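Long-range contacts in glycosyl hydrolase family 88 (Pedobacter heparinus, PDB 3WIW), which hydrolyses unsaturated glucuronyl oligosaccharides with specificity for heparin, and is built as an alpha6/alpha6 barrel: residues T38-L43 with S89-L94; T81-Y86 with A96-F101; N240-A245 with L291-V296. One frame throughout, in Å; residues are numbered along the deposited sequence.

Interaction 1: T38-L43 with S89-L94; sequences TAVIQL and SGDKNL
The tight turn between helix 77-89 and helix 92-103 packs here on helix 30-49, within the alpha6/alpha6 barrel. V40 does most of the work on the 38-43 side. Its CG1 is anti to the backbone N (chi1 172°), and this spreads the two methyls over different parts of the turn. CG2 presses on the serine methylene, with V40 CG2 3.6 Å from S89 CB. CG1 meets two groups at once. V40 CG1 lies 4.0 Å from D91 OD2, a plain van der Waals contact. V40 CG1 is also 4.1 Å from L94 CD1, and the two side chains cross obliquely. One helical turn on, L43 uses its CB, with L43 CB 4.0 Å from L94 CD2. The branches of L94 are thus divided, CD1 to V40 and CD2 to L43. L43 also touches F78, T81 and L82 of helix 77-89.

S89 OG and D91 OD1 are bonded on their own side of the contact. S89 OG accepts from D91 N at 3.0 Å and also bonds to G85 O, so the hydroxyl has a partner in the helix and one in the turn. G90 leaves the helix with positive phi. D91 is the N-cap of the next helix: D91 OD1 takes the amide N93 N at 2.8 Å, from above the carboxylate plane. Helix 30-49 therefore meets a turn that is already internally bonded, and adds apolar contacts from V40 and L43. Here an ST turn and an Asp N-cap close the short connection between two antiparallel helices of the alpha6/alpha6 barrel.

Interaction 2: T81-Y86 with A96-F101; sequences TLWYGY and AEAKRF
Helix 77-89 and helix 92-103 form an antiparallel helical hairpin. The axes of 81-86 and 96-101 run at 164° to each other and come within 8.4 Å. The tight part centres on A98. Its small side chain lets the backbones close in, so that L82 CA and A98 CA are 5.0 Å apart. A98 CB then fits between two side chains of the other helix. On one side it meets the root of the leucine, with L82 CB to A98 CB at 3.6 Å. On the other it sits over a face of the indole, a CH-pi contact with A98 CB 3.4 Å from the centroid of the W83 five-membered ring and 18° off the normal. The W83 ring is also fixed at its polar edge, where NE1 bonds to T102 OG1. That same hydroxyl bonds to A98 O, so T102 links the indole to the A98 backbone.

Beyond this core the packing is lighter. L82 reaches out with CD1; L82 CD1 is 3.8 Å from F101 CD1, and the side chains cross obliquely. F101 also meets F78 edge-to-face. E97 offers L82 CD1 its backbone O and its CB, then bends at chi2, away from the other helix, to reach R100. R100 NH1 donates to the syn lone pair of E97 OE1 at 2.8 Å. R100 NE meets E97 OE1 at 3.1 Å, from above the carboxylate plane. On the solvent side, the K99 backbone N lies by W83 CZ2, while the K99 side chain is extended and exposed. E97 and R100 pair their charges along one helix, while the contact between the two segments rests on dispersion and CH-pi packing.

Interaction 3: N240-A245 with L291-V296; sequences NESAWA and LWDFDV
A single beta bridge, W244 with D293, joins two loops of the alpha6/alpha6 barrel. Segment 240-245 leads into helix 245-262, with W244 at the N-cap. Segment 291-296 ends in a type I turn, D293 to V296. Two nearly straight backbone bonds flank the bridge. F294 N donates to A243 O at 2.9 Å and 168°. A245 N donates to W292 O, also at 2.9 Å, and 162°. Both amides meet their carbonyl from above its plane.

D293 ties the loops together. Its CB lies 3.7 Å above the plane of the W292 ring, offset toward the rim, and also comes near A243 O. CG is anti to the backbone N and turns the carboxylate toward S242. The anti lone pair of D293 OD1 takes D295 N at 2.9 Å, an Asx turn. OD1 also faces A243 O, without a bond, as both are acceptors. OD2 looks across. Its syn lone pair receives the hydroxyl of S242, with S242 OG to D293 OD2 at only 2.6 Å. OD2 also accepts from L238 N. Such a well-bonded buried carboxylate is probably ionised.

The apolar part lies beside these bonds. A245 CB rests 3.7 Å from F294 CE1, and A243 CB packs on F294 CB. The oxygen A243 O sits at the edge of the F294 ring, in its plane. The W244 side chain turns the other way, stacks on H218 and touches D174, the predicted proton donor. W244, whose backbone is in the bridge, thus borders the probable active site.

At the solvent end D295 OD2 takes a weak bond from A243 N at 3.0 Å, and a water 2.8 Å from D295 OD2 donates to it and to E241 O.

Overall arrangement
Interactions 1 and 2 are neighbours, with centres about 9 Å apart. Both use helix 92-103, and their segments alternate along the chain. The turn of interaction 1 joins the two helices that pack together in interaction 2, and K92 NZ reaches Y86 OH in a probable hydrogen bond. Together they hold helices 30-49, 77-89 and 92-103 as one block, away from the annotated sites. Interaction 3 comes later in the chain, on the opposite side of its centre. It lies about 35 Å from interaction 1 and 34 Å from interaction 2, centre to centre. It joins loops close to predicted substrate-binding residues, whereas the first two pack helices together, away from those residues.

Interaction 1: T38-L43 with S89-L94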
loop_
_atom_site.group_PDB
_atom_site.type_symbol
_atom_site.label_atom_id
_atom_site.label_comp_id
_atom_site.label_asym_id
_atom_site.label_seq_id
_atom_site.Cartn_x
_atom_site.Cartn_y
_atom_site.Cartn_z
ATOM N N THR A 38 -11.554 -11.322 14.607
ATOM C CA THR A 38 -12.518 -10.423 13.988
ATOM C C THR A 38 -12.272 -10.279 12.493
ATOM O O THR A 38 -13.216 -10.337 11.704
ATOM C CB THR A 38 -12.523 -9.069 14.679
ATOM O OG1 THR A 38 -13.055 -9.242 15.999
ATOM C CG2 THR A 38 -13.381 -8.075 13.893
ATOM N N ALA A 39 -11.009 -10.115 12.102
ATOM C CA ALA A 39 -10.677 -9.970 10.694
ATOM C C ALA A 39 -11.125 -11.184 9.882
ATOM O O ALA A 39 -11.668 -11.040 8.783
ATOM C CB ALA A 39 -9.187 -9.728 10.530
ATOM N N VAL A 40 -10.917 -12.373 10.432
ATOM C CA VAL A 40 -11.320 -13.597 9.749
ATOM C C VAL A 40 -12.837 -13.629 9.553
ATOM O O VAL A 40 -13.319 -13.974 8.473
ATOM C CB VAL A 40 -10.819 -14.826 10.519
ATOM C CG1 VAL A 40 -11.384 -16.102 9.925
ATOM C CG2 VAL A 40 -9.294 -14.866 10.464
ATOM N N ILE A 41 -13.595 -13.243 10.578
ATOM C CA ILE A 41 -15.052 -13.191 10.442
ATOM C C ILE A 41 -15.475 -12.189 9.368
ATOM O O ILE A 41 -16.324 -12.496 8.509
ATOM C CB ILE A 41 -15.736 -12.852 11.782
ATOM C CG1 ILE A 41 -15.589 -14.021 12.751
ATOM C CG2 ILE A 41 -17.212 -12.568 11.579
ATOM C CD1 ILE A 41 -15.868 -13.645 14.191
ATOM N N GLN A 42 -14.883 -11.002 9.402
ATOM C CA GLN A 42 -15.221 -9.962 8.435
ATOM C C GLN A 42 -14.969 -10.449 7.009
ATOM O O GLN A 42 -15.842 -10.317 6.138
ATOM C CB GLN A 42 -14.426 -8.686 8.726
ATOM C CG GLN A 42 -14.829 -7.969 10.034
ATOM C CD GLN A 42 -16.264 -7.441 10.012
ATOM O OE1 GLN A 42 -17.218 -8.207 10.117
ATOM N NE2 GLN A 42 -16.418 -6.120 9.854
ATOM N N LEU A 43 -13.788 -11.026 6.776
ATOM C CA LEU A 43 -13.418 -11.510 5.459
ATOM C C LEU A 43 -14.327 -12.644 5.018
ATOM O O LEU A 43 -14.688 -12.731 3.845
ATOM C CB LEU A 43 -11.965 -11.983 5.455
ATOM C CG LEU A 43 -10.935 -10.863 5.555
ATOM C CD1 LEU A 43 -9.532 -11.460 5.699
ATOM C CD2 LEU A 43 -11.016 -9.889 4.359
ATOM N N SER A 89 -4.638 -17.205 9.547
ATOM C CA SER A 89 -5.568 -18.093 10.247
ATOM C C SER A 89 -5.466 -19.562 9.858
ATOM O O SER A 89 -5.900 -20.427 10.619
ATOM C CB SER A 89 -6.992 -17.643 9.966
ATOM O OG SER A 89 -7.297 -17.893 8.604
ATOM N N GLY A 90 -4.935 -19.853 8.677
ATOM C CA GLY A 90 -4.941 -21.213 8.163
ATOM C C GLY A 90 -6.302 -21.674 7.681
ATOM O O GLY A 90 -6.492 -22.853 7.359
ATOM N N ASP A 91 -7.256 -20.751 7.631
ATOM C CA ASP A 91 -8.621 -21.095 7.279
ATOM C C ASP A 91 -8.710 -21.405 5.790
ATOM O O ASP A 91 -8.629 -20.500 4.956
ATOM C CB ASP A 91 -9.539 -19.925 7.641
ATOM C CG ASP A 91 -11.001 -20.242 7.445
ATOM O OD1 ASP A 91 -11.333 -21.125 6.625
ATOM O OD2 ASP A 91 -11.819 -19.590 8.120
ATOM N N LYS A 92 -8.912 -22.682 5.464
ATOM C CA LYS A 92 -8.968 -23.105 4.071
ATOM C C LYS A 92 -10.084 -22.439 3.275
ATOM O O LYS A 92 -9.959 -22.250 2.067
ATOM C CB LYS A 92 -9.052 -24.626 3.975
ATOM C CG LYS A 92 -7.796 -25.298 4.484
ATOM C CD LYS A 92 -6.615 -24.950 3.589
ATOM C CE LYS A 92 -5.317 -25.563 4.094
ATOM N NZ LYS A 92 -4.247 -25.475 3.065
ATOM N N ASN A 93 -11.161 -22.040 3.945
ATOM C CA ASN A 93 -12.204 -21.335 3.221
ATOM C C ASN A 93 -11.708 -19.989 2.672
ATOM O O ASN A 93 -12.081 -19.576 1.560
ATOM C CB ASN A 93 -13.434 -21.118 4.093
ATOM C CG ASN A 93 -14.488 -20.307 3.385
ATOM O OD1 ASN A 93 -15.062 -20.752 2.387
ATOM N ND2 ASN A 93 -14.725 -19.100 3.866
ATOM N N LEU A 94 -10.875 -19.296 3.448
ATOM C CA LEU A 94 -10.319 -18.032 2.991
ATOM C C LEU A 94 -9.381 -18.221 1.796
ATOM O O LEU A 94 -9.339 -17.372 0.923
ATOM C CB LEU A 94 -9.633 -17.270 4.128
ATOM C CG LEU A 94 -10.560 -16.702 5.212
ATOM C CD1 LEU A 94 -9.749 -15.837 6.153
ATOM C CD2 LEU A 94 -11.730 -15.923 4.593
#

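Interaction 2: T81-Y86 with A96-F101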
loop_
_atom_site.group_PDB
_atom_site.type_symbol
_atom_site.label_atom_id
_atom_site.label_comp_id
_atom_site.label_asym_id
_atom_site.label_seq_id
_atom_site.Cartn_x
_atom_site.Cartn_y
_atom_site.Cartn_z
ATOM N N THR A 81 -6.173 -9.214 0.592
ATOM C CA THR A 81 -6.538 -9.272 2.010
ATOM C C THR A 81 -7.025 -10.671 2.381
ATOM O O THR A 81 -6.710 -11.188 3.470
ATOM C CB THR A 81 -7.574 -8.190 2.349
ATOM O OG1 THR A 81 -7.063 -6.938 1.878
ATOM C CG2 THR A 81 -7.805 -8.101 3.854
ATOM N N LEU A 82 -7.756 -11.307 1.464
ATOM C CA LEU A 82 -8.167 -12.691 1.663
ATOM C C LEU A 82 -6.953 -13.626 1.767
ATOM O O LEU A 82 -6.913 -14.498 2.642
ATOM C CB LEU A 82 -9.108 -13.145 0.535
ATOM C CG LEU A 82 -10.529 -12.555 0.530
ATOM C CD1 LEU A 82 -11.234 -12.917 -0.770
ATOM C CD2 LEU A 82 -11.327 -13.040 1.753
ATOM N N TRP A 83 -5.947 -13.440 0.903
ATOM C CA TRP A 83 -4.723 -14.239 1.023
ATOM C C TRP A 83 -4.073 -14.035 2.383
ATOM O O TRP A 83 -3.674 -14.996 3.051
ATOM C CB TRP A 83 -3.713 -13.930 -0.095
ATOM C CG TRP A 83 -4.154 -14.455 -1.432
ATOM C CD1 TRP A 83 -4.525 -13.714 -2.519
ATOM C CD2 TRP A 83 -4.339 -15.834 -1.795
ATOM N NE1 TRP A 83 -4.885 -14.551 -3.553
ATOM C CE2 TRP A 83 -4.799 -15.855 -3.127
ATOM C CE3 TRP A 83 -4.160 -17.047 -1.119
ATOM C CZ2 TRP A 83 -5.082 -17.049 -3.807
ATOM C CZ3 TRP A 83 -4.451 -18.225 -1.781
ATOM C CH2 TRP A 83 -4.886 -18.219 -3.125
ATOM N N TYR A 84 -3.964 -12.783 2.814
ATOM C CA TYR A 84 -3.400 -12.519 4.132
ATOM C C TYR A 84 -4.228 -13.124 5.286
ATOM O O TYR A 84 -3.670 -13.672 6.237
ATOM C CB TYR A 84 -3.212 -11.023 4.340
ATOM C CG TYR A 84 -2.055 -10.385 3.588
ATOM C CD1 TYR A 84 -0.994 -11.146 3.056
ATOM C CD2 TYR A 84 -2.028 -9.008 3.400
ATOM C CE1 TYR A 84 0.061 -10.529 2.389
ATOM C CE2 TYR A 84 -0.991 -8.392 2.728
ATOM C CZ TYR A 84 0.062 -9.141 2.243
ATOM O OH TYR A 84 1.105 -8.512 1.593
ATOM N N GLY A 85 -5.553 -13.049 5.195
ATOM C CA GLY A 85 -6.427 -13.664 6.174
ATOM C C GLY A 85 -6.188 -15.165 6.237
ATOM O O GLY A 85 -6.146 -15.743 7.318
ATOM N N TYR A 86 -5.989 -15.794 5.076
ATOM C CA TYR A 86 -5.655 -17.212 5.024
ATOM C C TYR A 86 -4.312 -17.496 5.697
ATOM O O TYR A 86 -4.187 -18.444 6.473
ATOM C CB TYR A 86 -5.632 -17.698 3.572
ATOM C CG TYR A 86 -5.049 -19.081 3.409
ATOM C CD1 TYR A 86 -5.591 -20.170 4.079
ATOM C CD2 TYR A 86 -3.966 -19.302 2.573
ATOM C CE1 TYR A 86 -5.062 -21.447 3.935
ATOM C CE2 TYR A 86 -3.445 -20.562 2.419
ATOM C CZ TYR A 86 -3.986 -21.635 3.099
ATOM O OH TYR A 86 -3.439 -22.887 2.926
ATOM N N ALA A 96 -9.805 -20.572 -0.500
ATOM C CA ALA A 96 -10.726 -20.832 -1.602
ATOM C C ALA A 96 -11.344 -19.523 -2.097
ATOM O O ALA A 96 -11.460 -19.296 -3.304
ATOM C CB ALA A 96 -11.804 -21.837 -1.197
ATOM N N GLU A 97 -11.758 -18.665 -1.165
ATOM C CA GLU A 97 -12.317 -17.375 -1.540
ATOM C C GLU A 97 -11.258 -16.506 -2.205
ATOM O O GLU A 97 -11.536 -15.821 -3.190
ATOM C CB GLU A 97 -12.910 -16.666 -0.319
ATOM C CG GLU A 97 -14.106 -17.386 0.314
ATOM C CD GLU A 97 -15.409 -17.174 -0.439
ATOM O OE1 GLU A 97 -15.380 -16.801 -1.634
ATOM O OE2 GLU A 97 -16.473 -17.384 0.180
ATOM N N ALA A 98 -10.036 -16.524 -1.679
ATOM C CA ALA A 98 -8.976 -15.727 -2.289
ATOM C C ALA A 98 -8.745 -16.144 -3.741
ATOM O O ALA A 98 -8.588 -15.289 -4.591
ATOM C CB ALA A 98 -7.686 -15.809 -1.489
ATOM N N LYS A 99 -8.793 -17.440 -4.026
ATOM C CA LYS A 99 -8.647 -17.933 -5.398
ATOM C C LYS A 99 -9.770 -17.361 -6.295
ATOM O O LYS A 99 -9.498 -16.815 -7.368
ATOM C CB LYS A 99 -8.669 -19.452 -5.398
ATOM C CG LYS A 99 -8.631 -20.065 -6.778
ATOM C CD LYS A 99 -8.587 -21.581 -6.717
ATOM C CE LYS A 99 -8.478 -22.131 -8.113
ATOM N NZ LYS A 99 -8.494 -23.614 -8.148
ATOM N N ARG A 100 -11.021 -17.486 -5.848
ATOM C CA ARG A 100 -12.178 -17.003 -6.616
ATOM C C ARG A 100 -12.066 -15.506 -6.935
ATOM O O ARG A 100 -12.264 -15.070 -8.078
ATOM C CB ARG A 100 -13.478 -17.182 -5.805
ATOM C CG ARG A 100 -14.154 -18.517 -5.854
ATOM C CD ARG A 100 -15.675 -18.311 -5.711
ATOM N NE ARG A 100 -16.066 -17.534 -4.535
ATOM C CZ ARG A 100 -17.129 -16.735 -4.485
ATOM N NH1 ARG A 100 -17.418 -16.083 -3.371
ATOM N NH2 ARG A 100 -17.905 -16.578 -5.547
ATOM N N PHE A 101 -11.770 -14.712 -5.911
ATOM C CA PHE A 101 -11.691 -13.259 -6.093
ATOM C C PHE A 101 -10.435 -12.835 -6.879
ATOM O O PHE A 101 -10.431 -11.795 -7.532
ATOM C CB PHE A 101 -11.816 -12.544 -4.736
ATOM C CG PHE A 101 -13.237 -12.474 -4.226
ATOM C CD1 PHE A 101 -13.791 -13.519 -3.498
ATOM C CD2 PHE A 101 -14.029 -11.368 -4.507
ATOM C CE1 PHE A 101 -15.119 -13.454 -3.052
ATOM C CE2 PHE A 101 -15.349 -11.288 -4.047
ATOM C CZ PHE A 101 -15.889 -12.332 -3.325
#

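Interaction 3: N240-A245 with L291-V296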
loop_
_atom_site.group_PDB
_atom_site.type_symbol
_atom_site.label_atom_id
_atom_site.label_comp_id
_atom_site.label_asym_id
_atom_site.label_seq_id
_atom_site.Cartn_x
_atom_site.Cartn_y
_atom_site.Cartn_z
ATOM N N ASN A 240 0.885 22.116 -2.769
ATOM C CA ASN A 240 2.114 21.655 -3.411
ATOM C C ASN A 240 3.271 21.426 -2.441
ATOM O O ASN A 240 4.137 20.559 -2.679
ATOM C CB ASN A 240 2.563 22.622 -4.515
ATOM C CG ASN A 240 1.618 22.639 -5.700
ATOM O OD1 ASN A 240 0.854 21.696 -5.919
ATOM N ND2 ASN A 240 1.660 23.715 -6.465
ATOM N N GLU A 241 3.293 22.212 -1.368
ATOM C CA GLU A 241 4.372 22.189 -0.378
ATOM C C GLU A 241 4.157 21.196 0.748
ATOM O O GLU A 241 5.037 21.014 1.584
ATOM C CB GLU A 241 4.524 23.570 0.269
ATOM C CG GLU A 241 5.009 24.684 -0.659
ATOM C CD GLU A 241 3.949 25.173 -1.635
ATOM O OE1 GLU A 241 2.764 25.329 -1.235
ATOM O OE2 GLU A 241 4.311 25.381 -2.819
ATOM N N SER A 242 2.984 20.571 0.785
ATOM C CA SER A 242 2.575 19.826 1.970
ATOM C C SER A 242 3.046 18.367 2.002
ATOM O O SER A 242 3.594 17.823 1.015
ATOM C CB SER A 242 1.052 19.875 2.145
ATOM O OG SER A 242 0.395 18.934 1.291
ATOM N N ALA A 243 2.783 17.732 3.141
ATOM C CA ALA A 243 3.159 16.346 3.401
ATOM C C ALA A 243 1.885 15.507 3.528
ATOM O O ALA A 243 1.394 15.227 4.626
ATOM C CB ALA A 243 4.056 16.237 4.642
ATOM N N TRP A 244 1.345 15.134 2.376
ATOM C CA TRP A 244 0.167 14.276 2.321
ATOM C C TRP A 244 0.492 12.975 3.057
ATOM O O TRP A 244 1.505 12.348 2.742
ATOM C CB TRP A 244 -0.186 14.050 0.840
ATOM C CG TRP A 244 -1.234 13.010 0.592
ATOM C CD1 TRP A 244 -2.457 12.900 1.187
ATOM C CD2 TRP A 244 -1.133 11.921 -0.344
ATOM N NE1 TRP A 244 -3.134 11.813 0.656
ATOM C CE2 TRP A 244 -2.332 11.191 -0.271
ATOM C CE3 TRP A 244 -0.146 11.507 -1.257
ATOM C CZ2 TRP A 244 -2.574 10.058 -1.065
ATOM C CZ3 TRP A 244 -0.369 10.366 -2.016
ATOM C CH2 TRP A 244 -1.575 9.652 -1.909
ATOM N N ALA A 245 -0.311 12.564 4.041
ATOM C CA ALA A 245 0.156 11.503 4.954
ATOM C C ALA A 245 0.330 10.155 4.258
ATOM O O ALA A 245 1.361 9.483 4.461
ATOM C CB ALA A 245 -0.759 11.367 6.158
ATOM N N LEU A 291 -2.783 12.595 10.879
ATOM C CA LEU A 291 -3.714 13.476 10.174
ATOM C C LEU A 291 -3.632 13.187 8.679
ATOM O O LEU A 291 -2.608 12.738 8.180
ATOM C CB LEU A 291 -3.306 14.914 10.425
ATOM C CG LEU A 291 -3.053 15.295 11.891
ATOM C CD1 LEU A 291 -2.636 16.784 11.971
ATOM C CD2 LEU A 291 -4.255 14.952 12.779
ATOM N N TRP A 292 -4.687 13.487 7.932
ATOM C CA TRP A 292 -4.664 13.115 6.524
ATOM C C TRP A 292 -3.534 13.830 5.758
ATOM O O TRP A 292 -3.012 13.314 4.765
ATOM C CB TRP A 292 -6.035 13.378 5.887
ATOM C CG TRP A 292 -6.318 14.835 5.746
ATOM C CD1 TRP A 292 -6.808 15.680 6.720
ATOM C CD2 TRP A 292 -6.092 15.645 4.594
ATOM N NE1 TRP A 292 -6.869 16.976 6.226
ATOM C CE2 TRP A 292 -6.438 16.973 4.920
ATOM C CE3 TRP A 292 -5.608 15.372 3.307
ATOM C CZ2 TRP A 292 -6.346 18.022 3.983
ATOM C CZ3 TRP A 292 -5.514 16.416 2.377
ATOM C CH2 TRP A 292 -5.871 17.721 2.731
ATOM N N ASP A 293 -3.141 15.012 6.226
ATOM C CA ASP A 293 -1.980 15.727 5.723
ATOM C C ASP A 293 -1.289 16.311 6.948
ATOM O O ASP A 293 -1.941 16.910 7.822
ATOM C CB ASP A 293 -2.393 16.822 4.724
ATOM C CG ASP A 293 -1.200 17.485 4.031
ATOM O OD1 ASP A 293 -0.363 18.127 4.715
ATOM O OD2 ASP A 293 -1.092 17.389 2.780
ATOM N N PHE A 294 0.032 16.135 7.035
ATOM C CA PHE A 294 0.771 16.553 8.223
ATOM C C PHE A 294 0.788 18.070 8.426
ATOM O O PHE A 294 1.103 18.533 9.524
ATOM C CB PHE A 294 2.228 16.072 8.165
ATOM C CG PHE A 294 2.417 14.598 8.498
ATOM C CD1 PHE A 294 2.201 13.590 7.568
ATOM C CD2 PHE A 294 2.855 14.228 9.762
ATOM C CE1 PHE A 294 2.400 12.249 7.907
ATOM C CE2 PHE A 294 3.050 12.889 10.105
ATOM C CZ PHE A 294 2.815 11.900 9.171
ATOM N N ASP A 295 0.446 18.841 7.386
ATOM C CA ASP A 295 0.613 20.292 7.439
ATOM C C ASP A 295 -0.659 21.083 7.694
ATOM O O ASP A 295 -0.641 22.315 7.655
ATOM C CB ASP A 295 1.366 20.794 6.210
ATOM C CG ASP A 295 2.775 20.248 6.162
ATOM O OD1 ASP A 295 3.379 20.023 7.225
ATOM O OD2 ASP A 295 3.277 19.991 5.078
ATOM N N VAL A 296 -1.771 20.400 7.936
ATOM C CA VAL A 296 -3.000 21.103 8.260
ATOM C C VAL A 296 -2.855 21.948 9.522
ATOM O O VAL A 296 -2.084 21.641 10.421
ATOM C CB VAL A 296 -4.197 20.155 8.419
ATOM C CG1 VAL A 296 -4.466 19.427 7.103
ATOM C CG2 VAL A 296 -3.991 19.167 9.572
HETATM O O HOH W 1 5.664 19.358 3.825
#